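Local coordinates for protein amorpha-4,11-diene synthase (Artemisia annua, PDB 4GAX) that probably cyclises farnesyl diphosphate into a sesquiterpene in a metal-dependent reaction, as a class I plant terpene synthase, at residues 287-298 with 520-531. Sequence-based numbering, arbitrary orientation.
Sequences FWALASRFEPQY and PLLVAVINLVHF
The carbonyl oxygen of P520 is gripped from two directions, by A524 N within its own helix and by the R293 guanidinium across the contact. R293 NH1 reaches P520 O at 3.1 Å, in both the guanidinium and carbonyl planes and on a lone pair, though the bond is bent (144°). R293 illustrates how one cation can be held at its edges by E295 and P520 O and on both faces by Y298 and V523: its chain folds back at chi2 and chi3, E295 takes NE and NH2 side-on in a salt bridge (NH2 to OE2 2.9 Å), Y298 CE2 lies over the centre of one face, and V523 CG1 sits toward the rim of the opposite face.

Beside this cluster, N527 ND2 donates to S292 O at 2.8 Å, nearly straight (168°) but from above the carbonyl plane. The same oxygen receives a CA-H...O contact from A524 CA, 3.5 Å away, where the backbones of helices 282-292 and 519-535 come close. A water joins E295 OE2 to N527 ND2, weakly at the amide, linking them loosely.

Farther along, F531, with CG anti to its backbone N (chi1 179°), brings its ring beside W288 and A291. Its CE2 sits 3.3 Å from W288 CG, toward the rim of one indole face, the two planes inclined; W288 CA points a C-H at its ring, A291 CB packs on CD1, and F287 CD2 lies at the ring edge, 4.0 Å from F531 CE1. L528 CD2 meets the indole edge, 3.8 Å from W288 CD1, while a second water bridges W288 NE1 and L528 O. Helix 419-429 also touches W288 and S292.

F531, L528 and this water together probably limit the indole's tilt; by analogy with related cyclases, this tryptophan may border the active site. E295 probably balances the buried charge of R293, and P520 O gives it a further acceptor, making a cross-link between the loop after helix 282-292 and helix 519-535.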
ATOM      1  N   PHE A 287       7.503  -0.984  -8.308  1.00 18.71           N
ATOM      2  CA  PHE A 287       7.207  -1.691  -7.060  1.00 17.86           C
ATOM      3  C   PHE A 287       6.238  -0.874  -6.224  1.00 17.98           C
ATOM      4  O   PHE A 287       5.315  -1.407  -5.614  1.00 20.26           O
ATOM      5  CB  PHE A 287       8.498  -1.991  -6.271  1.00 24.01           C
ATOM      6  CG  PHE A 287       8.307  -2.984  -5.151  1.00 28.17           C
ATOM      7  CD1 PHE A 287       8.057  -4.324  -5.431  1.00 25.56           C
ATOM      8  CD2 PHE A 287       8.375  -2.580  -3.824  1.00 33.58           C
ATOM      9  CE1 PHE A 287       7.864  -5.249  -4.398  1.00 28.80           C
ATOM     10  CE2 PHE A 287       8.193  -3.501  -2.786  1.00 31.08           C
ATOM     11  CZ  PHE A 287       7.932  -4.833  -3.073  1.00 22.20           C
ATOM     12  N   TRP A 288       6.437   0.433  -6.225  1.00 21.44           N
ATOM     13  CA  TRP A 288       5.522   1.340  -5.548  1.00 21.18           C
ATOM     14  C   TRP A 288       4.132   1.298  -6.202  1.00 22.33           C
ATOM     15  O   TRP A 288       3.096   1.207  -5.506  1.00 21.11           O
ATOM     16  CB  TRP A 288       6.136   2.736  -5.605  1.00 19.47           C
ATOM     17  CG  TRP A 288       5.548   3.768  -4.725  1.00 23.34           C
ATOM     18  CD1 TRP A 288       4.307   3.775  -4.159  1.00 21.54           C
ATOM     19  CD2 TRP A 288       6.187   4.978  -4.312  1.00 22.93           C
ATOM     20  NE1 TRP A 288       4.136   4.924  -3.417  1.00 24.85           N
ATOM     21  CE2 TRP A 288       5.279   5.677  -3.496  1.00 23.84           C
ATOM     22  CE3 TRP A 288       7.442   5.542  -4.557  1.00 26.84           C
ATOM     23  CZ2 TRP A 288       5.590   6.909  -2.910  1.00 22.01           C
ATOM     24  CZ3 TRP A 288       7.753   6.775  -3.968  1.00 31.72           C
ATOM     25  CH2 TRP A 288       6.824   7.443  -3.162  1.00 27.68           C
ATOM     26  N   ALA A 289       4.092   1.351  -7.536  1.00 17.50           N
ATOM     27  CA  ALA A 289       2.805   1.275  -8.238  1.00 20.72           C
ATOM     28  C   ALA A 289       2.137  -0.072  -7.947  1.00 15.43           C
ATOM     29  O   ALA A 289       0.902  -0.165  -7.781  1.00 17.08           O
ATOM     30  CB  ALA A 289       2.996   1.453  -9.736  1.00 23.82           C
ATOM     31  N   LEU A 290       2.965  -1.114  -7.872  1.00 15.26           N
ATOM     32  CA  LEU A 290       2.486  -2.473  -7.638  1.00 19.00           C
ATOM     33  C   LEU A 290       1.785  -2.590  -6.288  1.00 23.23           C
ATOM     34  O   LEU A 290       0.927  -3.453  -6.095  1.00 19.91           O
ATOM     35  CB  LEU A 290       3.658  -3.452  -7.709  1.00 18.31           C
ATOM     36  CG  LEU A 290       3.324  -4.937  -7.544  1.00 24.89           C
ATOM     37  CD1 LEU A 290       2.223  -5.377  -8.524  1.00 21.88           C
ATOM     38  CD2 LEU A 290       4.582  -5.779  -7.723  1.00 29.04           C
ATOM     39  N   ALA A 291       2.138  -1.702  -5.362  1.00 18.95           N
ATOM     40  CA  ALA A 291       1.513  -1.695  -4.036  1.00 25.30           C
ATOM     41  C   ALA A 291       0.082  -1.186  -4.040  1.00 21.90           C
ATOM     42  O   ALA A 291      -0.757  -1.659  -3.256  1.00 19.80           O
ATOM     43  CB  ALA A 291       2.356  -0.880  -3.052  1.00 26.18           C
ATOM     44  N   SER A 292      -0.223  -0.233  -4.923  1.00 18.07           N
ATOM     45  CA  SER A 292      -1.557   0.379  -4.927  1.00 17.60           C
ATOM     46  C   SER A 292      -2.630  -0.683  -5.121  1.00 19.90           C
ATOM     47  O   SER A 292      -3.521  -0.838  -4.278  1.00 22.12           O
ATOM     48  CB  SER A 292      -1.681   1.468  -6.002  1.00 23.37           C
ATOM     49  OG  SER A 292      -1.492   0.926  -7.305  1.00 26.81           O
ATOM     50  N   ARG A 293      -2.538  -1.409  -6.232  1.00 14.15           N
ATOM     51  CA  ARG A 293      -3.409  -2.566  -6.483  1.00 16.09           C
ATOM     52  C   ARG A 293      -2.593  -3.583  -7.273  1.00 21.06           C
ATOM     53  O   ARG A 293      -1.994  -3.234  -8.293  1.00 23.99           O
ATOM     54  CB  ARG A 293      -4.650  -2.187  -7.305  1.00 18.47           C
ATOM     55  CG  ARG A 293      -5.699  -1.215  -6.680  1.00 15.45           C
ATOM     56  CD  ARG A 293      -6.300  -1.733  -5.364  1.00 23.51           C
ATOM     57  NE  ARG A 293      -6.883  -3.080  -5.416  1.00 17.20           N
ATOM     58  CZ  ARG A 293      -8.183  -3.353  -5.266  1.00 26.41           C
ATOM     59  NH1 ARG A 293      -9.056  -2.371  -5.102  1.00 21.76           N
ATOM     60  NH2 ARG A 293      -8.618  -4.616  -5.286  1.00 23.53           N
ATOM     61  N   PHE A 294      -2.560  -4.838  -6.833  1.00 18.13           N
ATOM     62  CA  PHE A 294      -1.723  -5.826  -7.528  1.00 18.09           C
ATOM     63  C   PHE A 294      -2.549  -6.676  -8.498  1.00 17.00           C
ATOM     64  O   PHE A 294      -2.000  -7.446  -9.299  1.00 20.10           O
ATOM     65  CB  PHE A 294      -1.057  -6.771  -6.515  1.00 22.58           C
ATOM     66  CG  PHE A 294      -2.033  -7.721  -5.872  1.00 21.55           C
ATOM     67  CD1 PHE A 294      -2.300  -8.965  -6.436  1.00 26.93           C
ATOM     68  CD2 PHE A 294      -2.726  -7.348  -4.724  1.00 15.61           C
ATOM     69  CE1 PHE A 294      -3.234  -9.829  -5.859  1.00 27.52           C
ATOM     70  CE2 PHE A 294      -3.663  -8.211  -4.129  1.00 17.13           C
ATOM     71  CZ  PHE A 294      -3.914  -9.457  -4.702  1.00 22.35           C
ATOM     72  N   GLU A 295      -3.868  -6.563  -8.411  1.00 20.65           N
ATOM     73  CA  GLU A 295      -4.759  -7.473  -9.126  1.00 21.19           C
ATOM     74  C   GLU A 295      -4.714  -7.283 -10.647  1.00 18.64           C
ATOM     75  O   GLU A 295      -4.431  -6.177 -11.134  1.00 17.34           O
ATOM     76  CB  GLU A 295      -6.188  -7.344  -8.587  1.00 16.73           C
ATOM     77  CG  GLU A 295      -6.283  -7.702  -7.095  1.00 17.63           C
ATOM     78  CD  GLU A 295      -6.094  -6.491  -6.180  1.00 25.78           C
ATOM     79  OE1 GLU A 295      -5.514  -5.468  -6.614  1.00 26.49           O
ATOM     80  OE2 GLU A 295      -6.535  -6.556  -5.017  1.00 26.58           O
ATOM     81  N   PRO A 296      -4.999  -8.363 -11.397  1.00 20.84           N
ATOM     82  CA  PRO A 296      -4.846  -8.329 -12.854  1.00 24.21           C
ATOM     83  C   PRO A 296      -5.702  -7.261 -13.505  1.00 17.33           C
ATOM     84  O   PRO A 296      -5.276  -6.697 -14.495  1.00 17.64           O
ATOM     85  CB  PRO A 296      -5.279  -9.734 -13.302  1.00 27.82           C
ATOM     86  CG  PRO A 296      -5.978 -10.336 -12.125  1.00 30.58           C
ATOM     87  CD  PRO A 296      -5.402  -9.697 -10.907  1.00 23.22           C
ATOM     88  N   GLN A 297      -6.863  -6.967 -12.930  1.00 13.31           N
ATOM     89  CA  GLN A 297      -7.789  -5.999 -13.496  1.00 23.38           C
ATOM     90  C   GLN A 297      -7.167  -4.593 -13.571  1.00 24.11           C
ATOM     91  O   GLN A 297      -7.588  -3.754 -14.373  1.00 20.98           O
ATOM     92  CB  GLN A 297      -9.082  -5.958 -12.649  1.00 28.68           C
ATOM     93  CG  GLN A 297      -9.853  -7.300 -12.554  1.00 80.96           C
ATOM     94  CD  GLN A 297      -9.152  -8.389 -11.719  1.00 66.32           C
ATOM     95  OE1 GLN A 297      -8.234  -8.109 -10.960  1.00 36.12           O
ATOM     96  NE2 GLN A 297      -9.594  -9.636 -11.872  1.00 71.77           N
ATOM     97  N   TYR A 298      -6.177  -4.335 -12.723  1.00 16.31           N
ATOM     98  CA  TYR A 298      -5.586  -3.004 -12.623  1.00 20.42           C
ATOM     99  C   TYR A 298      -4.223  -2.818 -13.321  1.00 22.64           C
ATOM    100  O   TYR A 298      -3.457  -1.914 -12.986  1.00 21.41           O
ATOM    101  CB  TYR A 298      -5.510  -2.615 -11.149  1.00 18.96           C
ATOM    102  CG  TYR A 298      -6.875  -2.689 -10.495  1.00 15.86           C
ATOM    103  CD1 TYR A 298      -7.914  -1.881 -10.935  1.00 23.45           C
ATOM    104  CD2 TYR A 298      -7.133  -3.585  -9.460  1.00 17.46           C
ATOM    105  CE1 TYR A 298      -9.181  -1.939 -10.344  1.00 26.55           C
ATOM    106  CE2 TYR A 298      -8.416  -3.647  -8.846  1.00 18.18           C
ATOM    107  CZ  TYR A 298      -9.423  -2.819  -9.304  1.00 26.02           C
ATOM    108  OH  TYR A 298     -10.679  -2.881  -8.724  1.00 24.65           O
ATOM    109  N   PRO A 520     -12.919   0.341  -4.354  1.00 22.09           N
ATOM    110  CA  PRO A 520     -11.637  -0.129  -4.897  1.00 17.89           C
ATOM    111  C   PRO A 520     -10.583   0.971  -4.903  1.00 20.31           C
ATOM    112  O   PRO A 520      -9.383   0.657  -4.877  1.00 19.57           O
ATOM    113  CB  PRO A 520     -11.987  -0.561  -6.332  1.00 23.94           C
ATOM    114  CG  PRO A 520     -13.458  -0.850  -6.290  1.00 24.79           C
ATOM    115  CD  PRO A 520     -14.028   0.151  -5.314  1.00 22.71           C
ATOM    116  N   LEU A 521     -11.017   2.229  -4.917  1.00 16.41           N
ATOM    117  CA  LEU A 521     -10.071   3.348  -4.839  1.00 18.18           C
ATOM    118  C   LEU A 521      -9.630   3.576  -3.398  1.00 15.50           C
ATOM    119  O   LEU A 521      -8.478   3.975  -3.130  1.00 19.52           O
ATOM    120  CB  LEU A 521     -10.715   4.623  -5.397  1.00 21.06           C
ATOM    121  CG  LEU A 521     -10.855   4.668  -6.920  1.00 33.09           C
ATOM    122  CD1 LEU A 521     -11.687   5.876  -7.328  1.00 35.20           C
ATOM    123  CD2 LEU A 521      -9.467   4.725  -7.566  1.00 29.84           C
ATOM    124  N   LEU A 522     -10.542   3.316  -2.458  1.00 17.94           N
ATOM    125  CA  LEU A 522     -10.213   3.474  -1.042  1.00 18.10           C
ATOM    126  C   LEU A 522      -9.171   2.423  -0.686  1.00 18.66           C
ATOM    127  O   LEU A 522      -8.206   2.712   0.050  1.00 20.33           O
ATOM    128  CB  LEU A 522     -11.468   3.326  -0.174  1.00 20.04           C
ATOM    129  CG  LEU A 522     -11.219   3.428   1.331  1.00 25.57           C
ATOM    130  CD1 LEU A 522     -10.583   4.764   1.657  1.00 22.04           C
ATOM    131  CD2 LEU A 522     -12.517   3.246   2.123  1.00 24.28           C
ATOM    132  N   VAL A 523      -9.354   1.214  -1.229  1.00 16.04           N
ATOM    133  CA  VAL A 523      -8.430   0.105  -0.997  1.00 17.69           C
ATOM    134  C   VAL A 523      -7.060   0.499  -1.547  1.00 19.83           C
ATOM    135  O   VAL A 523      -6.037   0.256  -0.904  1.00 18.70           O
ATOM    136  CB  VAL A 523      -8.940  -1.216  -1.642  1.00 23.79           C
ATOM    137  CG1 VAL A 523      -7.828  -2.286  -1.711  1.00 15.67           C
ATOM    138  CG2 VAL A 523     -10.171  -1.746  -0.880  1.00 19.01           C
ATOM    139  N   ALA A 524      -7.045   1.135  -2.721  1.00 21.57           N
ATOM    140  CA  ALA A 524      -5.792   1.608  -3.319  1.00 20.54           C
ATOM    141  C   ALA A 524      -5.115   2.615  -2.405  1.00 21.86           C
ATOM    142  O   ALA A 524      -3.910   2.553  -2.204  1.00 22.01           O
ATOM    143  CB  ALA A 524      -6.050   2.251  -4.696  1.00 18.15           C
ATOM    144  N   VAL A 525      -5.893   3.560  -1.877  1.00 15.72           N
ATOM    145  CA  VAL A 525      -5.346   4.556  -0.972  1.00 15.97           C
ATOM    146  C   VAL A 525      -4.734   3.881   0.257  1.00 19.79           C
ATOM    147  O   VAL A 525      -3.621   4.214   0.645  1.00 20.84           O
ATOM    148  CB  VAL A 525      -6.401   5.597  -0.518  1.00 22.34           C
ATOM    149  CG1 VAL A 525      -5.833   6.468   0.622  1.00 17.16           C
ATOM    150  CG2 VAL A 525      -6.842   6.485  -1.709  1.00 24.33           C
ATOM    151  N   ILE A 526      -5.450   2.936   0.864  1.00 18.15           N
ATOM    152  CA  ILE A 526      -4.965   2.345   2.109  1.00 16.69           C
ATOM    153  C   ILE A 526      -3.693   1.531   1.849  1.00 15.63           C
ATOM    154  O   ILE A 526      -2.799   1.487   2.695  1.00 18.89           O
ATOM    155  CB  ILE A 526      -6.047   1.502   2.868  1.00 22.37           C
ATOM    156  CG1 ILE A 526      -5.622   1.263   4.319  1.00 21.79           C
ATOM    157  CG2 ILE A 526      -6.297   0.130   2.214  1.00 18.01           C
ATOM    158  CD1 ILE A 526      -5.592   2.525   5.154  1.00 26.36           C
ATOM    159  N   ASN A 527      -3.599   0.927   0.666  1.00 14.44           N
ATOM    160  CA  ASN A 527      -2.410   0.146   0.333  1.00 16.14           C
ATOM    161  C   ASN A 527      -1.224   1.094   0.195  1.00 18.69           C
ATOM    162  O   ASN A 527      -0.137   0.817   0.700  1.00 19.24           O
ATOM    163  CB  ASN A 527      -2.610  -0.655  -0.960  1.00 15.99           C
ATOM    164  CG  ASN A 527      -3.593  -1.805  -0.799  1.00 22.57           C
ATOM    165  OD1 ASN A 527      -3.873  -2.260   0.325  1.00 17.32           O
ATOM    166  ND2 ASN A 527      -4.117  -2.288  -1.924  1.00 14.28           N
ATOM    167  N   LEU A 528      -1.438   2.222  -0.484  1.00 17.10           N
ATOM    168  CA  LEU A 528      -0.362   3.206  -0.630  1.00 16.28           C
ATOM    169  C   LEU A 528       0.085   3.753   0.724  1.00 21.38           C
ATOM    170  O   LEU A 528       1.265   4.047   0.912  1.00 18.29           O
ATOM    171  CB  LEU A 528      -0.766   4.354  -1.566  1.00 15.04           C
ATOM    172  CG  LEU A 528      -0.838   3.935  -3.043  1.00 21.03           C
ATOM    173  CD1 LEU A 528      -1.416   5.063  -3.898  1.00 29.16           C
ATOM    174  CD2 LEU A 528       0.542   3.536  -3.562  1.00 19.08           C
ATOM    175  N   VAL A 529      -0.839   3.894   1.669  1.00 16.41           N
ATOM    176  CA  VAL A 529      -0.438   4.330   3.021  1.00 19.50           C
ATOM    177  C   VAL A 529       0.398   3.258   3.717  1.00 13.91           C
ATOM    178  O   VAL A 529       1.432   3.555   4.312  1.00 20.50           O
ATOM    179  CB  VAL A 529      -1.673   4.657   3.916  1.00 23.64           C
ATOM    180  CG1 VAL A 529      -1.230   4.990   5.338  1.00 26.44           C
ATOM    181  CG2 VAL A 529      -2.464   5.823   3.336  1.00 24.16           C
ATOM    182  N   HIS A 530      -0.037   2.004   3.640  1.00 16.47           N
ATOM    183  CA  HIS A 530       0.736   0.917   4.253  1.00 18.89           C
ATOM    184  C   HIS A 530       2.091   0.730   3.576  1.00 23.68           C
ATOM    185  O   HIS A 530       3.085   0.359   4.220  1.00 21.62           O
ATOM    186  CB  HIS A 530      -0.068  -0.390   4.242  1.00 18.13           C
ATOM    187  CG  HIS A 530      -1.160  -0.419   5.263  1.00 18.92           C
ATOM    188  ND1 HIS A 530      -2.396  -0.979   5.022  1.00 21.29           N
ATOM    189  CD2 HIS A 530      -1.194   0.044   6.534  1.00 15.84           C
ATOM    190  CE1 HIS A 530      -3.150  -0.854   6.102  1.00 19.64           C
ATOM    191  NE2 HIS A 530      -2.446  -0.230   7.032  1.00 23.00           N
ATOM    192  N   PHE A 531       2.142   1.016   2.280  1.00 18.54           N
ATOM    193  CA  PHE A 531       3.424   0.966   1.569  1.00 19.47           C
ATOM    194  C   PHE A 531       4.493   1.871   2.178  1.00 19.63           C
ATOM    195  O   PHE A 531       5.712   1.582   2.092  1.00 21.30           O
ATOM    196  CB  PHE A 531       3.245   1.298   0.082  1.00 18.43           C
ATOM    197  CG  PHE A 531       4.527   1.276  -0.680  1.00 25.03           C
ATOM    198  CD1 PHE A 531       5.152   0.071  -0.956  1.00 27.95           C
ATOM    199  CD2 PHE A 531       5.127   2.454  -1.097  1.00 23.61           C
ATOM    200  CE1 PHE A 531       6.348   0.035  -1.651  1.00 27.34           C
ATOM    201  CE2 PHE A 531       6.330   2.425  -1.802  1.00 27.93           C
ATOM    202  CZ  PHE A 531       6.938   1.212  -2.080  1.00 24.32           C
TER
HETATM  203  O   HOH W   1       2.528   5.786  -0.955  1.00 22.81           O
HETATM  204  O   HOH W   2      -5.075  -4.997  -3.182  1.00 23.58           O